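PDB 5CO3: FrnE protein from Deinococcus radiodurans, which probably acts as a cytoplasmic disulfide oxidoreductase of the DsbA-like thioredoxin family, making or rearranging disulfide bonds in other proteins. Local coordinates for residues 90-94 against 95-99; 181-185 against 186-190. One frame throughout, in Å; residues are numbered along the deposited sequence.

Interaction 1 of 2, residues 90-94 against 95-99; sequences QTAAQ and EGLEY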
# COMPACT_ATOMS: atom_id res chain seq x y z
N GLN A 90 8.95 14.49 9.18
CA GLN A 90 10.08 14.06 10.02
C GLN A 90 10.07 12.56 10.26
O GLN A 90 11.12 11.92 10.20
CB GLN A 90 10.06 14.80 11.35
CG GLN A 90 10.45 16.24 11.17
CD GLN A 90 10.27 17.05 12.41
OE1 GLN A 90 10.83 16.71 13.46
NE2 GLN A 90 9.48 18.11 12.32
N THR A 91 8.89 12.00 10.49
CA THR A 91 8.77 10.55 10.65
C THR A 91 9.26 9.84 9.38
O THR A 91 10.02 8.85 9.44
CB THR A 91 7.31 10.15 10.97
OG1 THR A 91 6.91 10.78 12.19
CG2 THR A 91 7.21 8.64 11.16
N ALA A 92 8.87 10.36 8.22
CA ALA A 92 9.27 9.76 6.96
C ALA A 92 10.79 9.85 6.75
O ALA A 92 11.39 8.95 6.15
CB ALA A 92 8.52 10.43 5.79
N ALA A 93 11.42 10.91 7.25
CA ALA A 93 12.84 11.08 7.01
C ALA A 93 13.61 9.94 7.66
O ALA A 93 14.66 9.52 7.15
CB ALA A 93 13.34 12.43 7.55
N GLN A 94 13.08 9.43 8.76
CA GLN A 94 13.72 8.32 9.48
C GLN A 94 13.61 7.00 8.70
O GLN A 94 14.35 6.05 8.98
CB GLN A 94 13.10 8.16 10.87
CG GLN A 94 13.38 9.32 11.80
CD GLN A 94 14.86 9.57 11.99
OE1 GLN A 94 15.40 10.55 11.49
NE2 GLN A 94 15.52 8.68 12.74
N GLU A 95 12.71 6.95 7.73
CA GLU A 95 12.57 5.80 6.85
C GLU A 95 13.34 6.00 5.55
O GLU A 95 13.23 5.19 4.63
CB GLU A 95 11.10 5.54 6.51
CG GLU A 95 10.20 5.41 7.71
CD GLU A 95 10.54 4.22 8.60
OE1 GLU A 95 11.11 3.23 8.08
OE2 GLU A 95 10.24 4.29 9.80
N GLY A 96 14.08 7.10 5.46
CA GLY A 96 14.79 7.45 4.25
C GLY A 96 13.90 8.08 3.17
O GLY A 96 14.23 7.98 1.99
N LEU A 97 12.79 8.69 3.58
CA LEU A 97 11.86 9.35 2.66
C LEU A 97 11.95 10.86 2.81
O LEU A 97 11.82 11.38 3.91
CB LEU A 97 10.42 8.89 2.91
CG LEU A 97 10.15 7.39 2.82
CD1 LEU A 97 8.77 7.07 3.39
CD2 LEU A 97 10.27 6.90 1.37
N GLU A 98 12.14 11.56 1.70
CA GLU A 98 12.18 13.02 1.75
C GLU A 98 10.91 13.57 1.13
O GLU A 98 10.79 13.70 -0.08
CB GLU A 98 13.42 13.55 1.02
CG GLU A 98 13.64 15.04 1.20
CD GLU A 98 15.07 15.43 0.95
OE1 GLU A 98 15.43 15.63 -0.23
OE2 GLU A 98 15.84 15.52 1.93
N TYR A 99 9.94 13.86 1.99
CA TYR A 99 8.64 14.38 1.54
C TYR A 99 8.70 15.85 1.16
O TYR A 99 9.50 16.64 1.70
CB TYR A 99 7.60 14.19 2.63
CG TYR A 99 7.10 12.77 2.85
CD1 TYR A 99 7.50 11.71 2.02
CD2 TYR A 99 6.23 12.49 3.89
CE1 TYR A 99 7.02 10.41 2.24
CE2 TYR A 99 5.73 11.22 4.11
CZ TYR A 99 6.14 10.18 3.28
OH TYR A 99 5.63 8.92 3.51
O HOH W 1 9.90 6.50 11.11

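Interaction 2 of 2, residues 181-185 against 186-190; sequences AQAQQ and LGITG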
# COMPACT_ATOMS: atom_id res chain seq x y z
N ALA A 181 -14.10 -2.60 -2.08
CA ALA A 181 -15.24 -3.28 -1.49
C ALA A 181 -14.77 -4.30 -0.46
O ALA A 181 -15.34 -4.41 0.62
CB ALA A 181 -16.08 -3.93 -2.57
N GLN A 182 -13.72 -5.03 -0.80
CA GLN A 182 -13.21 -6.05 0.11
C GLN A 182 -12.72 -5.42 1.41
O GLN A 182 -12.97 -5.96 2.50
CB GLN A 182 -12.09 -6.86 -0.55
CG GLN A 182 -11.71 -8.09 0.25
CD GLN A 182 -10.66 -8.94 -0.43
OE1 GLN A 182 -10.08 -8.54 -1.45
NE2 GLN A 182 -10.40 -10.12 0.12
N ALA A 183 -12.04 -4.28 1.31
CA ALA A 183 -11.60 -3.55 2.50
C ALA A 183 -12.80 -3.15 3.34
O ALA A 183 -12.81 -3.33 4.56
CB ALA A 183 -10.78 -2.32 2.11
N GLN A 184 -13.82 -2.61 2.68
CA GLN A 184 -15.04 -2.20 3.35
C GLN A 184 -15.68 -3.38 4.07
O GLN A 184 -16.05 -3.28 5.24
CB GLN A 184 -16.02 -1.58 2.35
CG GLN A 184 -17.08 -0.71 2.99
CD GLN A 184 -17.61 0.34 2.04
OE1 GLN A 184 -17.26 0.35 0.86
NE2 GLN A 184 -18.44 1.24 2.55
N GLN A 185 -15.78 -4.51 3.37
CA GLN A 185 -16.37 -5.72 3.94
C GLN A 185 -15.60 -6.19 5.17
O GLN A 185 -16.18 -6.64 6.15
CB GLN A 185 -16.43 -6.84 2.90
CG GLN A 185 -17.39 -6.57 1.75
CD GLN A 185 -17.05 -7.37 0.50
OE1 GLN A 185 -16.08 -8.13 0.48
NE2 GLN A 185 -17.85 -7.19 -0.54
N LEU A 186 -14.27 -6.06 5.09
CA LEU A 186 -13.38 -6.44 6.18
C LEU A 186 -13.37 -5.44 7.32
O LEU A 186 -12.77 -5.69 8.36
CB LEU A 186 -11.95 -6.62 5.65
CG LEU A 186 -11.64 -7.92 4.91
CD1 LEU A 186 -10.31 -7.80 4.19
CD2 LEU A 186 -11.63 -9.07 5.89
N GLY A 187 -14.01 -4.29 7.12
CA GLY A 187 -14.04 -3.26 8.14
C GLY A 187 -12.80 -2.38 8.16
O GLY A 187 -12.59 -1.60 9.10
N ILE A 188 -11.97 -2.49 7.13
CA ILE A 188 -10.82 -1.61 7.00
C ILE A 188 -11.28 -0.20 6.64
O ILE A 188 -11.85 0.02 5.57
CB ILE A 188 -9.83 -2.12 5.94
CG1 ILE A 188 -9.34 -3.53 6.31
CG2 ILE A 188 -8.67 -1.15 5.76
CD1 ILE A 188 -8.56 -4.22 5.22
N THR A 189 -11.04 0.76 7.53
CA THR A 189 -11.47 2.14 7.30
C THR A 189 -10.30 3.12 7.27
O THR A 189 -10.48 4.33 7.09
CB THR A 189 -12.49 2.60 8.37
OG1 THR A 189 -11.87 2.56 9.66
CG2 THR A 189 -13.71 1.69 8.37
N GLY A 190 -9.09 2.59 7.44
CA GLY A 190 -7.90 3.41 7.40
C GLY A 190 -6.71 2.62 6.87
O GLY A 190 -6.69 1.39 6.95

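Interaction 1 of 2, residues 90-94 against 95-99
Ala92 sets its methyl against one face of the Tyr99 ring, CB standing 3.5 Å from the ring centroid and 18° off the normal, a CH-pi contact displaced toward the CE2 side of the rim. The same CB meets Leu97 CB at 3.8 Å, while the carbonyl of Ala92 is gripped twice: Glu95 N (2.9 Å) and Leu97 N approach Ala92 O from opposite faces of its plane. With Gly96 N bonded to Ala93 O at 3.0 Å, and Gly96 at positive phi, this is a Schellman motif ending helix 78-93, combined with a type I turn from Ala93 to Gly96. Glu95 folds back beside the helix end, its chain bent at chi2 (-64°), and a water bridges Glu95 OE2 to Thr91 O; Arg31 is the salt-bridge partner of this carboxylate. The Tyr99 hydroxyl is hydrogen-bonded to the carbonyl of Pro23, beside Cys22 of the CxxC pair, and Tyr26 of helix 23-38 touches both Leu97 and Tyr99. Were Tyr99 an alanine, the Ala92 methyl would probably lose its aromatic cover and the Pro23 carbonyl this hydroxyl partner.

Interaction 2 of 2, residues 181-185 against 186-190
Ala183 and Ile188 meet through their beta carbons, CB to CB at 4.0 Å, where the chain leaves helix 173-186. Ile188 also lays its CB 3.5 Å from Ala183 O, so its aliphatic base rests on the very carbonyl that receives its backbone N-H. The CG1 branch lies beside the backbone N (chi1 -59°) and runs on extended, which places CD1 4.1 Å from Ala183 CA. Leu186 sits one turn beyond Gln182. Its CB and CG both lie 3.4 Å from Gln182 O, and CD1 reaches Gln182 CG in a looser contact of 4.2 Å. The two side chains run side by side in the same direction: Gln182 has CG opposite its own N across the CA-CB bond (chi1 -169°) and is extended beyond it, so its methylene, rather than its amide, is what Leu186 meets. The backbone here forms a Schellman motif, with Ile188 N bonded to Ala183 O at 2.8 Å and Gly187 N to Gln184 O at 3.0 Å. Gly187 has positive phi (83°); a side chain on it in this conformation would collide with the carbonyl oxygen of Leu186. The turn directs the chain toward strand 193-196 of the thioredoxin-type sheet. Trp17 of strand 12-18 touches Gln182, Ala183, Leu186 and Ile188 alike, tying the helix end to the sheet, and Phe52, from a loop, packs on Ala183 and Ile188.

In the fold
Both interactions illustrate how a glycine-centred Schellman motif ends a helix and releases the chain into a loop, here twice within one DsbA-like thioredoxin domain. Interaction 1 comes first along the chain, after helix 78-93 and ahead of strand 106-107; interaction 2 follows helix 173-186 and leads to strand 193-196. Their centres are 28 Å apart, on opposite sides of the chain's centre, and the nearest atoms remain about 14 Å from each other, so they share no direct contact. Interaction 1 leans on helix 23-38, at whose N-terminal end the CxxC cysteines Cys22 and Cys25 lie, whereas interaction 2 packs on strand 12-18 of the four-stranded mixed sheet.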